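PDB 6Q2F: glycoside hydrolase family protein from Novosphingobium sp. PP1Y, which probably hydrolyses alpha-L-rhamnosidic linkages, releasing L-rhamnose from rhamnosylated glycosides. Local coordinates for residues 688-693 and 1114-1119; 681-686 and 700-705. All coordinates share one frame; numbering follows the deposited sequence.

In the fold
The four segments follow one another as 681-686, 688-693, 700-705 and 1114-1119, so the two contacts alternate along the chain; their centres lie about 10 Å apart. Strand 674-677 is the last of eight parallel strands that close into a barrel, and the first three segments belong to the connection from it to helix 712-726. Contact 2 folds this connection on itself, while contact 1 joins it to the galactose-binding-like region near the C-terminus through a short, weakly bonded pair of parallel strands, 690-691 with 1115-1116. Gln704 of contact 2 packs on Lys688 and Pro690 of contact 1, and Tyr700 on Ser693. The connection thus folds back beside the place where it meets a distant part of the chain.

Contact 1 of 2, residues 688-693 and 1114-1119; sequences KKPGLS and TWTAMP
Lys688 lays its aliphatic chain over one face of the Trp1115 indole, with CD 3.6 Å from the centroid of the five-membered ring in a CH-pi contact. A long side chain, extended as far as CE, suits this place because CG, CD and CE all lie on the ring; it bends at its last torsion, and NZ adds at most a weak, long cation-pi attraction. Ala1117 N lies over the rim of the opposite face. Trp1115 holds CG anti to its backbone N (chi1 -176°), which sets the indole flank against Gly691, whose backbone meets the ring edge. Leu692 CD2 approaches the six-membered ring obliquely, 4.1 Å from CZ3.

Two hydrogen bonds hold the backbone that carries the indole. Trp1115 N donates to Lys689 O at 2.6 Å, and Gly691 N donates to Trp1115 O at 3.0 Å, nearly along the C=O axis. Trp1115 thereby straddles Pro690 in a parallel bridge that needs no N-H from the proline, which follows a cis peptide bond. At Gly691, phi is 92°, and any CB would collide with Lys688 O. Beyond the bridge, a water donates to Gly691 O, accepts from Ala1117 N (2.8 Å) and also bonds Ser693 OG. Pro690 CG rests 3.9 Å from Thr1116 CG2.

Helix 1099-1105 backs 1114-1119 through Leu1102, which touches Thr1114 and Thr1116, while strand 690-691 is flanked by Trp653 and Trp1098.

Contact 2 of 2, residues 681-686 and 700-705; sequences VHVPVD and YFNRQE
One salt bridge spans the two loops. Arg703 NH1 reaches Asp686 OD1 at 2.7 Å, with the oxygen almost in the guanidinium plane; the carboxylate stands 86° to that plane and is met from above its own. NH2 adds a weak bond to the same OD1. OD2 pairs with Lys73, and Arg703 NE pairs with Asp74, so each charge is shared between two partners, which probably favours the ionised forms.

Three side-chain N-H groups, one from a guanidinium and two from amides, donate to backbone carbonyls. Arg703 NH2 donates to Val683 O at 2.8 Å, rather bent and tilted from the guanidinium plane. Asn702 ND2 donates to Val681 O at 3.0 Å, while its OD1 accepts from Gln704 N in an Asx turn; asparagine suits the site because one group serves both roles. Gln704, its chain bent at chi2 (-69°), lets NE2 donate an almost straight hydrogen bond to Asp686 O (3.0 Å), which lies in the amide plane although the donor stands above the carbonyl plane; a water links NE2 to Val685 O.

The apolar part is Val683. Its CG1 lies over one guanidinium face, toward its rim, 3.3 Å from Arg703 NH2, and meets Gln704 CG at 3.5 Å; CG2 abuts the Asn702 amide. A branched side chain suits this place because its two methyls reach the guanidinium face, the Gln704 chain and the Asn702 amide. An alanine in place of Arg703 would lose the bonds to Asp686 and Val683 O and the cover over Val683, and would probably loosen the loop pair.

Both loops belong to the connection from barrel strand 674-677 to helix 712-726, and helix 68-81 borders them: Lys73 and Trp77 touch Arg703, and Asp74 also bonds His682 and Val683 N.

Contact 1 of 2, residues 688-693 and 1114-1119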
ATOM      1  N   LYS A 688      33.880  -5.951   1.457  1.00 37.10           N
ATOM      2  CA  LYS A 688      33.260  -4.835   2.165  1.00 41.27           C
ATOM      3  C   LYS A 688      32.089  -5.354   2.997  1.00 42.90           C
ATOM      4  O   LYS A 688      31.059  -5.768   2.451  1.00 38.93           O
ATOM      5  CB  LYS A 688      32.838  -3.753   1.176  1.00 35.57           C
ATOM      6  CG  LYS A 688      34.050  -2.861   0.792  1.00 36.20           C
ATOM      7  CD  LYS A 688      33.714  -1.822  -0.239  1.00 39.10           C
ATOM      8  CE  LYS A 688      34.939  -0.919  -0.506  1.00 40.94           C
ATOM      9  NZ  LYS A 688      36.066  -1.671  -1.125  1.00 42.07           N
ATOM     10  N   LYS A 689      32.256  -5.350   4.319  1.00 36.73           N
ATOM     11  CA  LYS A 689      31.198  -5.828   5.222  1.00 41.96           C
ATOM     12  C   LYS A 689      30.788  -4.704   6.167  1.00 38.81           C
ATOM     13  O   LYS A 689      31.647  -3.988   6.663  1.00 39.16           O
ATOM     14  CB  LYS A 689      31.669  -7.049   6.018  1.00 40.60           C
ATOM     15  CG  LYS A 689      32.163  -8.215   5.177  1.00 42.68           C
ATOM     16  CD  LYS A 689      33.056  -9.137   6.007  1.00 41.68           C
ATOM     17  CE  LYS A 689      33.932 -10.017   5.106  1.00 47.96           C
ATOM     18  NZ  LYS A 689      33.085 -10.963   4.313  1.00 60.73           N
ATOM     19  N   PRO A 690      29.477  -4.539   6.411  1.00 31.18           N
ATOM     20  CA  PRO A 690      28.395  -5.304   5.798  1.00 27.98           C
ATOM     21  C   PRO A 690      28.124  -4.895   4.353  1.00 34.13           C
ATOM     22  O   PRO A 690      27.395  -5.596   3.667  1.00 36.62           O
ATOM     23  CB  PRO A 690      27.189  -4.979   6.683  1.00 28.76           C
ATOM     24  CG  PRO A 690      27.492  -3.627   7.219  1.00 27.78           C
ATOM     25  CD  PRO A 690      28.979  -3.619   7.443  1.00 31.90           C
ATOM     26  N   GLY A 691      28.719  -3.792   3.898  1.00 29.04           N
ATOM     27  CA  GLY A 691      28.672  -3.473   2.479  1.00 31.48           C
ATOM     28  C   GLY A 691      27.524  -2.590   2.014  1.00 29.10           C
ATOM     29  O   GLY A 691      27.108  -1.671   2.723  1.00 33.27           O
ATOM     30  N   LEU A 692      27.021  -2.837   0.804  1.00 28.90           N
ATOM     31  CA  LEU A 692      26.012  -1.967   0.212  1.00 29.74           C
ATOM     32  C   LEU A 692      24.655  -2.123   0.888  1.00 33.13           C
ATOM     33  O   LEU A 692      24.326  -3.177   1.439  1.00 35.02           O
ATOM     34  CB  LEU A 692      25.848  -2.277  -1.262  1.00 33.57           C
ATOM     35  CG  LEU A 692      27.046  -2.113  -2.174  1.00 34.62           C
ATOM     36  CD1 LEU A 692      26.603  -2.551  -3.560  1.00 34.69           C
ATOM     37  CD2 LEU A 692      27.529  -0.703  -2.165  1.00 25.51           C
ATOM     38  N   SER A 693      23.874  -1.053   0.823  1.00 28.38           N
ATOM     39  CA  SER A 693      22.530  -1.011   1.372  1.00 30.60           C
ATOM     40  C   SER A 693      21.705  -0.198   0.388  1.00 38.05           C
ATOM     41  O   SER A 693      22.260   0.614  -0.354  1.00 34.71           O
ATOM     42  CB  SER A 693      22.527  -0.348   2.748  1.00 35.54           C
ATOM     43  OG  SER A 693      23.010   0.983   2.674  1.00 46.68           O
ATOM     44  N   THR A1114      34.544  -2.660   9.409  1.00 44.11           N
ATOM     45  CA  THR A1114      33.367  -2.548   8.566  1.00 45.18           C
ATOM     46  C   THR A1114      33.566  -1.522   7.462  1.00 41.72           C
ATOM     47  O   THR A1114      34.409  -0.627   7.551  1.00 40.84           O
ATOM     48  CB  THR A1114      32.124  -2.160   9.369  1.00 41.31           C
ATOM     49  OG1 THR A1114      32.268  -0.806   9.824  1.00 47.22           O
ATOM     50  CG2 THR A1114      31.932  -3.099  10.552  1.00 51.66           C
ATOM     51  N   TRP A1115      32.752  -1.677   6.420  1.00 37.67           N
ATOM     52  CA  TRP A1115      32.554  -0.686   5.373  1.00 33.94           C
ATOM     53  C   TRP A1115      31.062  -0.547   5.112  1.00 36.10           C
ATOM     54  O   TRP A1115      30.358  -1.555   4.959  1.00 37.02           O
ATOM     55  CB  TRP A1115      33.269  -1.085   4.082  1.00 38.57           C
ATOM     56  CG  TRP A1115      33.180  -0.035   3.001  1.00 39.80           C
ATOM     57  CD1 TRP A1115      34.140   0.883   2.680  1.00 36.57           C
ATOM     58  CD2 TRP A1115      32.077   0.210   2.119  1.00 35.36           C
ATOM     59  NE1 TRP A1115      33.706   1.675   1.649  1.00 38.31           N
ATOM     60  CE2 TRP A1115      32.445   1.281   1.282  1.00 35.96           C
ATOM     61  CE3 TRP A1115      30.815  -0.380   1.946  1.00 28.44           C
ATOM     62  CZ2 TRP A1115      31.597   1.784   0.291  1.00 38.57           C
ATOM     63  CZ3 TRP A1115      29.971   0.127   0.966  1.00 38.44           C
ATOM     64  CH2 TRP A1115      30.370   1.195   0.146  1.00 35.13           C
ATOM     65  N   THR A1116      30.579   0.697   5.096  1.00 35.75           N
ATOM     66  CA  THR A1116      29.243   1.037   4.626  1.00 34.68           C
ATOM     67  C   THR A1116      29.371   2.267   3.740  1.00 40.30           C
ATOM     68  O   THR A1116      30.349   3.009   3.831  1.00 38.86           O
ATOM     69  CB  THR A1116      28.254   1.341   5.763  1.00 37.42           C
ATOM     70  OG1 THR A1116      28.686   2.510   6.472  1.00 40.19           O
ATOM     71  CG2 THR A1116      28.140   0.154   6.738  1.00 35.73           C
ATOM     72  N   ALA A1117      28.348   2.497   2.906  1.00 51.24           N
ATOM     73  CA  ALA A1117      28.375   3.625   1.977  1.00 49.11           C
ATOM     74  C   ALA A1117      28.357   4.961   2.713  1.00 56.14           C
ATOM     75  O   ALA A1117      29.178   5.843   2.433  1.00 56.31           O
ATOM     76  CB  ALA A1117      27.198   3.534   1.012  1.00 43.02           C
HETATM   77  N   MSE A1118      27.415   5.139   3.637  1.00 58.47           N
HETATM   78  CA  MSE A1118      27.309   6.366   4.419  1.00 62.35           C
HETATM   79  C   MSE A1118      27.496   6.000   5.894  1.00 57.08           C
HETATM   80  O   MSE A1118      27.449   4.822   6.254  1.00 45.30           O
HETATM   81  CB  MSE A1118      25.961   7.071   4.175  1.00 84.98           C
HETATM   82  CG  MSE A1118      25.786   7.714   2.788  1.00106.04           C
HETATM   83 SE   MSE A1118      27.159   8.995   2.212  1.00127.50          SE
HETATM   84  CE  MSE A1118      27.052  10.327   3.626  1.00128.14           C
ATOM     85  N   PRO A1119      27.750   6.980   6.758  1.00 63.29           N
ATOM     86  CA  PRO A1119      27.951   6.648   8.173  1.00 62.34           C
ATOM     87  C   PRO A1119      26.653   6.181   8.814  1.00 54.45           C
ATOM     88  O   PRO A1119      25.555   6.571   8.413  1.00 56.91           O
ATOM     89  CB  PRO A1119      28.460   7.958   8.789  1.00 64.98           C
ATOM     90  CG  PRO A1119      28.016   9.025   7.839  1.00 69.56           C
ATOM     91  CD  PRO A1119      28.020   8.402   6.477  1.00 64.64           C
TER
HETATM   92  O   HOH W   1      25.989   0.986   2.980  1.00 39.06           O

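Contact 2 of 2, residues 681-686 and 700-705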
ATOM      1  N   VAL A 681      19.813  -6.613  -0.824  1.00 26.94           N
ATOM      2  CA  VAL A 681      20.653  -5.956  -1.810  1.00 29.02           C
ATOM      3  C   VAL A 681      21.708  -6.936  -2.322  1.00 32.86           C
ATOM      4  O   VAL A 681      22.261  -7.743  -1.567  1.00 27.75           O
ATOM      5  CB  VAL A 681      21.274  -4.699  -1.174  1.00 32.91           C
ATOM      6  CG1 VAL A 681      22.546  -4.298  -1.887  1.00 44.49           C
ATOM      7  CG2 VAL A 681      20.280  -3.548  -1.201  1.00 29.61           C
ATOM      8  N   HIS A 682      21.973  -6.876  -3.622  1.00 32.87           N
ATOM      9  CA  HIS A 682      22.980  -7.735  -4.235  1.00 29.82           C
ATOM     10  C   HIS A 682      24.373  -7.391  -3.726  1.00 32.36           C
ATOM     11  O   HIS A 682      24.757  -6.214  -3.695  1.00 31.86           O
ATOM     12  CB  HIS A 682      22.933  -7.580  -5.757  1.00 25.12           C
ATOM     13  CG  HIS A 682      24.171  -8.045  -6.454  1.00 24.37           C
ATOM     14  ND1 HIS A 682      24.675  -9.318  -6.304  1.00 23.50           N
ATOM     15  CD2 HIS A 682      24.991  -7.413  -7.331  1.00 25.62           C
ATOM     16  CE1 HIS A 682      25.758  -9.450  -7.048  1.00 29.03           C
ATOM     17  NE2 HIS A 682      25.966  -8.311  -7.684  1.00 32.65           N
ATOM     18  N   VAL A 683      25.127  -8.422  -3.345  1.00 26.89           N
ATOM     19  CA  VAL A 683      26.480  -8.274  -2.816  1.00 22.96           C
ATOM     20  C   VAL A 683      27.477  -8.589  -3.924  1.00 30.94           C
ATOM     21  O   VAL A 683      27.679  -9.763  -4.264  1.00 31.33           O
ATOM     22  CB  VAL A 683      26.700  -9.184  -1.599  1.00 28.68           C
ATOM     23  CG1 VAL A 683      28.156  -9.102  -1.116  1.00 24.00           C
ATOM     24  CG2 VAL A 683      25.724  -8.821  -0.502  1.00 26.63           C
ATOM     25  N   PRO A 684      28.086  -7.581  -4.548  1.00 36.10           N
ATOM     26  CA  PRO A 684      28.965  -7.858  -5.699  1.00 32.12           C
ATOM     27  C   PRO A 684      30.368  -8.300  -5.326  1.00 35.45           C
ATOM     28  O   PRO A 684      31.008  -8.975  -6.142  1.00 34.38           O
ATOM     29  CB  PRO A 684      29.005  -6.517  -6.433  1.00 25.83           C
ATOM     30  CG  PRO A 684      28.954  -5.543  -5.296  1.00 29.76           C
ATOM     31  CD  PRO A 684      27.869  -6.139  -4.379  1.00 31.49           C
ATOM     32  N   VAL A 685      30.867  -7.937  -4.146  1.00 33.46           N
ATOM     33  CA  VAL A 685      32.216  -8.281  -3.706  1.00 32.44           C
ATOM     34  C   VAL A 685      32.142  -8.661  -2.232  1.00 37.95           C
ATOM     35  O   VAL A 685      31.297  -8.158  -1.488  1.00 38.57           O
ATOM     36  CB  VAL A 685      33.226  -7.121  -3.935  1.00 38.64           C
ATOM     37  CG1 VAL A 685      33.312  -6.756  -5.413  1.00 42.13           C
ATOM     38  CG2 VAL A 685      32.822  -5.897  -3.149  1.00 37.52           C
ATOM     39  N   ASP A 686      33.030  -9.556  -1.807  1.00 39.71           N
ATOM     40  CA  ASP A 686      32.932 -10.085  -0.449  1.00 42.57           C
ATOM     41  C   ASP A 686      33.615  -9.214   0.605  1.00 38.72           C
ATOM     42  O   ASP A 686      33.203  -9.265   1.770  1.00 38.06           O
ATOM     43  CB  ASP A 686      33.510 -11.509  -0.384  1.00 41.29           C
ATOM     44  CG  ASP A 686      32.788 -12.486  -1.317  1.00 40.14           C
ATOM     45  OD1 ASP A 686      31.672 -12.170  -1.771  1.00 39.21           O
ATOM     46  OD2 ASP A 686      33.331 -13.576  -1.590  1.00 43.96           O
ATOM     47  N   TYR A 700      18.294  -5.356   5.807  1.00 32.09           N
ATOM     48  CA  TYR A 700      19.649  -5.542   5.290  1.00 29.40           C
ATOM     49  C   TYR A 700      19.936  -7.032   5.098  1.00 30.95           C
ATOM     50  O   TYR A 700      21.021  -7.530   5.411  1.00 31.95           O
ATOM     51  CB  TYR A 700      20.667  -4.896   6.237  1.00 33.93           C
ATOM     52  CG  TYR A 700      20.381  -3.426   6.474  1.00 29.93           C
ATOM     53  CD1 TYR A 700      19.498  -3.017   7.466  1.00 28.45           C
ATOM     54  CD2 TYR A 700      20.973  -2.446   5.686  1.00 29.05           C
ATOM     55  CE1 TYR A 700      19.225  -1.684   7.672  1.00 30.88           C
ATOM     56  CE2 TYR A 700      20.690  -1.112   5.876  1.00 28.69           C
ATOM     57  CZ  TYR A 700      19.818  -0.731   6.871  1.00 34.34           C
ATOM     58  OH  TYR A 700      19.546   0.596   7.064  1.00 37.95           O
ATOM     59  N   PHE A 701      18.952  -7.753   4.561  1.00 29.19           N
ATOM     60  CA  PHE A 701      18.882  -9.212   4.672  1.00 30.26           C
ATOM     61  C   PHE A 701      19.572  -9.865   3.474  1.00 29.04           C
ATOM     62  O   PHE A 701      18.934 -10.353   2.544  1.00 30.38           O
ATOM     63  CB  PHE A 701      17.416  -9.627   4.781  1.00 27.10           C
ATOM     64  CG  PHE A 701      17.208 -11.078   5.050  1.00 30.39           C
ATOM     65  CD1 PHE A 701      17.809 -11.684   6.142  1.00 29.19           C
ATOM     66  CD2 PHE A 701      16.376 -11.827   4.238  1.00 27.66           C
ATOM     67  CE1 PHE A 701      17.589 -13.033   6.411  1.00 29.43           C
ATOM     68  CE2 PHE A 701      16.161 -13.168   4.492  1.00 30.82           C
ATOM     69  CZ  PHE A 701      16.764 -13.770   5.582  1.00 26.50           C
ATOM     70  N   ASN A 702      20.910  -9.870   3.499  1.00 30.49           N
ATOM     71  CA  ASN A 702      21.693 -10.531   2.457  1.00 32.25           C
ATOM     72  C   ASN A 702      22.839 -11.299   3.114  1.00 30.16           C
ATOM     73  O   ASN A 702      22.931 -11.390   4.343  1.00 27.88           O
ATOM     74  CB  ASN A 702      22.199  -9.545   1.389  1.00 26.76           C
ATOM     75  CG  ASN A 702      23.163  -8.483   1.948  1.00 30.09           C
ATOM     76  OD1 ASN A 702      23.828  -8.675   2.972  1.00 30.17           O
ATOM     77  ND2 ASN A 702      23.229  -7.349   1.260  1.00 25.49           N
ATOM     78  N   ARG A 703      23.711 -11.879   2.287  1.00 29.54           N
ATOM     79  CA  ARG A 703      24.727 -12.797   2.791  1.00 27.71           C
ATOM     80  C   ARG A 703      25.796 -12.111   3.624  1.00 31.24           C
ATOM     81  O   ARG A 703      26.574 -12.804   4.300  1.00 26.84           O
ATOM     82  CB  ARG A 703      25.387 -13.532   1.634  1.00 33.07           C
ATOM     83  CG  ARG A 703      26.083 -12.642   0.589  1.00 30.24           C
ATOM     84  CD  ARG A 703      26.631 -13.550  -0.468  1.00 29.41           C
ATOM     85  NE  ARG A 703      27.142 -12.829  -1.628  1.00 28.24           N
ATOM     86  CZ  ARG A 703      28.426 -12.549  -1.781  1.00 35.72           C
ATOM     87  NH1 ARG A 703      29.281 -12.930  -0.834  1.00 28.61           N
ATOM     88  NH2 ARG A 703      28.842 -11.883  -2.850  1.00 34.23           N
ATOM     89  N   GLN A 704      25.866 -10.784   3.581  1.00 28.29           N
ATOM     90  CA  GLN A 704      26.766 -10.020   4.431  1.00 29.60           C
ATOM     91  C   GLN A 704      26.168  -9.709   5.802  1.00 33.21           C
ATOM     92  O   GLN A 704      26.897  -9.243   6.682  1.00 34.29           O
ATOM     93  CB  GLN A 704      27.152  -8.701   3.734  1.00 33.71           C
ATOM     94  CG  GLN A 704      27.867  -8.857   2.385  1.00 28.81           C
ATOM     95  CD  GLN A 704      29.273  -9.423   2.504  1.00 34.46           C
ATOM     96  OE1 GLN A 704      29.502 -10.448   3.130  1.00 47.75           O
ATOM     97  NE2 GLN A 704      30.222  -8.748   1.883  1.00 33.70           N
ATOM     98  N   GLU A 705      24.857  -9.918   6.006  1.00 30.79           N
ATOM     99  CA  GLU A 705      24.293  -9.727   7.341  1.00 33.34           C
ATOM    100  C   GLU A 705      25.087 -10.545   8.358  1.00 35.18           C
ATOM    101  O   GLU A 705      25.569 -11.639   8.053  1.00 32.06           O
ATOM    102  CB  GLU A 705      22.805 -10.118   7.349  1.00 30.33           C
ATOM    103  CG  GLU A 705      22.041  -9.920   8.681  1.00 31.06           C
ATOM    104  CD  GLU A 705      22.092  -8.494   9.228  1.00 36.60           C
ATOM    105  OE1 GLU A 705      23.136  -8.104   9.796  1.00 39.17           O
ATOM    106  OE2 GLU A 705      21.088  -7.762   9.120  1.00 38.60           O
TER
HETATM  107  O   HOH W   2      30.045  -6.239  -0.144  1.00 33.71           O